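Local atomic coordinates of Polyphosphate:AMP phosphotransferase (Pseudomonas aeruginosa PAO1, PDB entry 3CZP), a protein that transfers phosphate from inorganic polyphosphate to AMP, making ADP, and works on GMP with lower efficiency. Residues A[302-307]-A[365-370]. Residues are numbered along the deposited sequence; the frame is centred on the assembly and turned at random.
Sequences VAVFEG and RSWYGR
Glu306 reaches across to the loop 365-370 and brings one carboxylate oxygen to Ser366. The hydroxyl of Ser366 donates to Glu306 OE2 over 2.6 Å from OG, reaching the anti lone pair, the one turned away from OE1. Ser366 OG sits between its own backbone N and carbonyl carbon (chi1 78°), and from there it also accepts from Tyr368 N, 3.1 Å away, closing an ST turn. A small hydroxyl suits this place because it can give to the carboxylate and receive from the backbone at once. The glutamate chain bends at chi2 (-74°), which carries the acid toward the loop. Its other oxygen, OE1, takes a bond from a water 2.7 Å away. The carboxylate and Arg365 guanidinium planes stand 89° apart and their charged atoms do not touch; the water bridges them, weakly on the arginine side, at NE.

Further back along the strand, the valines supply a branched, apolar surface. Val304 parts its methyls: CG1 lies 3.6 Å from Ser366 OG, while CG2 meets the Trp367 ring obliquely, 3.6 Å from CZ2. Val302 CG1 comes to the edge of the same indole, 3.9 Å from CH2. Flat rings with a polar tip suit the site: they lie against the valines while Trp367 NE1 and Tyr368 OH both hydrogen-bond Glu396 of helix 382-402, and the tyrosine also Lys408.

Strand 300-307 is central in the parallel sheet of the second PPK2 domain, strand order 2-3-1-4-5, as in P-loop kinases. It runs into a Walker A-like sequence beginning at Gly307, whose Lys313 touches Phe305 and Arg365, consistent with a place beside the phosphate-binding loop. The backbone bond from Arg365 N to Phe305 O (2.9 Å) continues the pairing with strand 360-364 into the loop, which then leads to helix 370-377, while helix 382-402 packs against Trp367 and Tyr368.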
ATOM      1  N   VAL A 302      20.101   3.692  -1.340  1.00 28.74           N
ATOM      2  CA  VAL A 302      19.243   4.601  -2.143  1.00 28.86           C
ATOM      3  C   VAL A 302      20.111   5.434  -3.042  1.00 28.00           C
ATOM      4  O   VAL A 302      20.991   6.167  -2.558  1.00 28.37           O
ATOM      5  CB  VAL A 302      18.357   5.489  -1.223  1.00 28.92           C
ATOM      6  CG1 VAL A 302      17.602   6.557  -2.034  1.00 30.90           C
ATOM      7  CG2 VAL A 302      17.370   4.601  -0.466  1.00 27.52           C
ATOM      8  N   ALA A 303      19.863   5.322  -4.358  1.00 28.00           N
ATOM      9  CA  ALA A 303      20.479   6.177  -5.403  1.00 27.72           C
ATOM     10  C   ALA A 303      19.450   7.073  -6.024  1.00 26.34           C
ATOM     11  O   ALA A 303      18.469   6.612  -6.612  1.00 28.69           O
ATOM     12  CB  ALA A 303      21.203   5.356  -6.476  1.00 26.73           C
ATOM     13  N   VAL A 304      19.648   8.368  -5.866  1.00 26.21           N
ATOM     14  CA  VAL A 304      18.780   9.369  -6.432  1.00 27.09           C
ATOM     15  C   VAL A 304      19.389   9.962  -7.704  1.00 27.21           C
ATOM     16  O   VAL A 304      20.566  10.348  -7.703  1.00 28.62           O
ATOM     17  CB  VAL A 304      18.591  10.533  -5.442  1.00 27.83           C
ATOM     18  CG1 VAL A 304      18.084  11.757  -6.201  1.00 25.25           C
ATOM     19  CG2 VAL A 304      17.670  10.117  -4.223  1.00 24.20           C
ATOM     20  N   PHE A 305      18.615  10.044  -8.775  1.00 28.18           N
ATOM     21  CA  PHE A 305      19.086  10.673 -10.026  1.00 27.42           C
ATOM     22  C   PHE A 305      18.256  11.856 -10.464  1.00 27.72           C
ATOM     23  O   PHE A 305      17.048  11.739 -10.664  1.00 27.78           O
ATOM     24  CB  PHE A 305      19.086   9.654 -11.187  1.00 29.96           C
ATOM     25  CG  PHE A 305      20.148   8.619 -11.089  1.00 28.35           C
ATOM     26  CD1 PHE A 305      21.358   8.761 -11.792  1.00 31.12           C
ATOM     27  CD2 PHE A 305      19.959   7.489 -10.309  1.00 28.40           C
ATOM     28  CE1 PHE A 305      22.330   7.791 -11.699  1.00 29.12           C
ATOM     29  CE2 PHE A 305      20.965   6.510 -10.167  1.00 27.88           C
ATOM     30  CZ  PHE A 305      22.122   6.635 -10.869  1.00 28.23           C
ATOM     31  N   GLU A 306      18.920  13.000 -10.601  1.00 27.77           N
ATOM     32  CA  GLU A 306      18.358  14.184 -11.175  1.00 26.37           C
ATOM     33  C   GLU A 306      19.326  14.694 -12.255  1.00 26.67           C
ATOM     34  O   GLU A 306      20.503  14.283 -12.312  1.00 25.84           O
ATOM     35  CB  GLU A 306      18.145  15.267 -10.106  1.00 26.32           C
ATOM     36  CG  GLU A 306      17.281  14.921  -8.870  1.00 28.09           C
ATOM     37  CD  GLU A 306      15.756  14.826  -9.110  1.00 30.47           C
ATOM     38  OE1 GLU A 306      15.286  15.224 -10.179  1.00 30.04           O
ATOM     39  OE2 GLU A 306      15.027  14.343  -8.182  1.00 33.37           O
ATOM     40  N   GLY A 307      18.813  15.553 -13.137  1.00 25.73           N
ATOM     41  CA  GLY A 307      19.683  16.301 -14.060  1.00 26.24           C
ATOM     42  C   GLY A 307      18.874  16.978 -15.114  1.00 27.34           C
ATOM     43  O   GLY A 307      17.666  16.785 -15.205  1.00 27.37           O
ATOM     44  N   ARG A 365      14.412  10.616 -10.793  1.00 23.13           N
ATOM     45  CA  ARG A 365      13.721  11.756 -10.186  1.00 24.20           C
ATOM     46  C   ARG A 365      13.221  11.353  -8.813  1.00 23.05           C
ATOM     47  O   ARG A 365      13.199  10.180  -8.489  1.00 23.26           O
ATOM     48  CB  ARG A 365      12.615  12.296 -11.071  1.00 24.64           C
ATOM     49  CG  ARG A 365      13.085  12.560 -12.465  1.00 24.90           C
ATOM     50  CD  ARG A 365      11.960  12.977 -13.330  1.00 27.80           C
ATOM     51  NE  ARG A 365      11.648  14.381 -13.116  1.00 31.53           N
ATOM     52  CZ  ARG A 365      11.008  15.153 -13.991  1.00 35.91           C
ATOM     53  NH1 ARG A 365      10.619  14.655 -15.165  1.00 38.15           N
ATOM     54  NH2 ARG A 365      10.768  16.443 -13.702  1.00 35.34           N
ATOM     55  N   SER A 366      12.937  12.318  -7.965  1.00 22.94           N
ATOM     56  CA  SER A 366      12.888  12.022  -6.556  1.00 22.40           C
ATOM     57  C   SER A 366      12.122  13.093  -5.844  1.00 23.57           C
ATOM     58  O   SER A 366      11.452  13.899  -6.472  1.00 22.33           O
ATOM     59  CB  SER A 366      14.341  11.943  -5.996  1.00 22.12           C
ATOM     60  OG  SER A 366      14.846  13.276  -5.805  1.00 22.93           O
ATOM     61  N   TRP A 367      12.277  13.128  -4.514  1.00 23.78           N
ATOM     62  CA  TRP A 367      11.677  14.171  -3.683  1.00 23.59           C
ATOM     63  C   TRP A 367      12.225  15.568  -3.914  1.00 23.72           C
ATOM     64  O   TRP A 367      11.656  16.526  -3.446  1.00 24.23           O
ATOM     65  CB  TRP A 367      11.855  13.829  -2.204  1.00 22.66           C
ATOM     66  CG  TRP A 367      13.209  13.298  -1.813  1.00 23.38           C
ATOM     67  CD1 TRP A 367      14.272  14.019  -1.309  1.00 22.00           C
ATOM     68  CD2 TRP A 367      13.642  11.920  -1.844  1.00 20.72           C
ATOM     69  NE1 TRP A 367      15.331  13.179  -1.048  1.00 22.87           N
ATOM     70  CE2 TRP A 367      14.983  11.894  -1.372  1.00 19.10           C
ATOM     71  CE3 TRP A 367      13.055  10.731  -2.291  1.00 21.74           C
ATOM     72  CZ2 TRP A 367      15.714  10.753  -1.289  1.00 19.68           C
ATOM     73  CZ3 TRP A 367      13.785   9.558  -2.198  1.00 22.37           C
ATOM     74  CH2 TRP A 367      15.109   9.568  -1.695  1.00 22.40           C
ATOM     75  N   TYR A 368      13.360  15.665  -4.587  1.00 24.96           N
ATOM     76  CA  TYR A 368      13.923  16.943  -5.033  1.00 25.56           C
ATOM     77  C   TYR A 368      13.091  17.703  -6.061  1.00 25.76           C
ATOM     78  O   TYR A 368      13.295  18.925  -6.256  1.00 26.09           O
ATOM     79  CB  TYR A 368      15.385  16.768  -5.458  1.00 25.60           C
ATOM     80  CG  TYR A 368      16.261  16.510  -4.258  1.00 25.83           C
ATOM     81  CD1 TYR A 368      16.644  17.546  -3.437  1.00 26.92           C
ATOM     82  CD2 TYR A 368      16.637  15.210  -3.893  1.00 24.69           C
ATOM     83  CE1 TYR A 368      17.429  17.332  -2.301  1.00 25.90           C
ATOM     84  CE2 TYR A 368      17.432  14.989  -2.745  1.00 27.72           C
ATOM     85  CZ  TYR A 368      17.829  16.069  -1.961  1.00 24.50           C
ATOM     86  OH  TYR A 368      18.594  15.910  -0.820  1.00 26.44           O
ATOM     87  N   GLY A 369      12.132  17.014  -6.671  1.00 27.20           N
ATOM     88  CA  GLY A 369      11.189  17.652  -7.591  1.00 28.09           C
ATOM     89  C   GLY A 369      10.541  18.903  -7.015  1.00 28.21           C
ATOM     90  O   GLY A 369      10.361  19.880  -7.715  1.00 29.13           O
ATOM     91  N   ARG A 370      10.204  18.863  -5.725  1.00 29.67           N
ATOM     92  CA  ARG A 370       9.608  19.996  -5.030  1.00 29.60           C
ATOM     93  C   ARG A 370      10.435  21.283  -5.147  1.00 30.17           C
ATOM     94  O   ARG A 370       9.865  22.385  -5.370  1.00 31.05           O
ATOM     95  CB  ARG A 370       9.320  19.693  -3.545  1.00 29.15           C
ATOM     96  CG  ARG A 370       8.771  20.929  -2.845  1.00 30.19           C
ATOM     97  CD  ARG A 370       7.782  20.644  -1.762  1.00 29.47           C
ATOM     98  NE  ARG A 370       6.477  20.271  -2.321  1.00 28.20           N
ATOM     99  CZ  ARG A 370       5.423  20.014  -1.562  1.00 28.59           C
ATOM    100  NH1 ARG A 370       5.515  20.076  -0.230  1.00 29.37           N
ATOM    101  NH2 ARG A 370       4.293  19.653  -2.132  1.00 28.84           N
TER
HETATM  102  O   HOH W   1      12.732  16.026 -10.355  1.00 30.09           O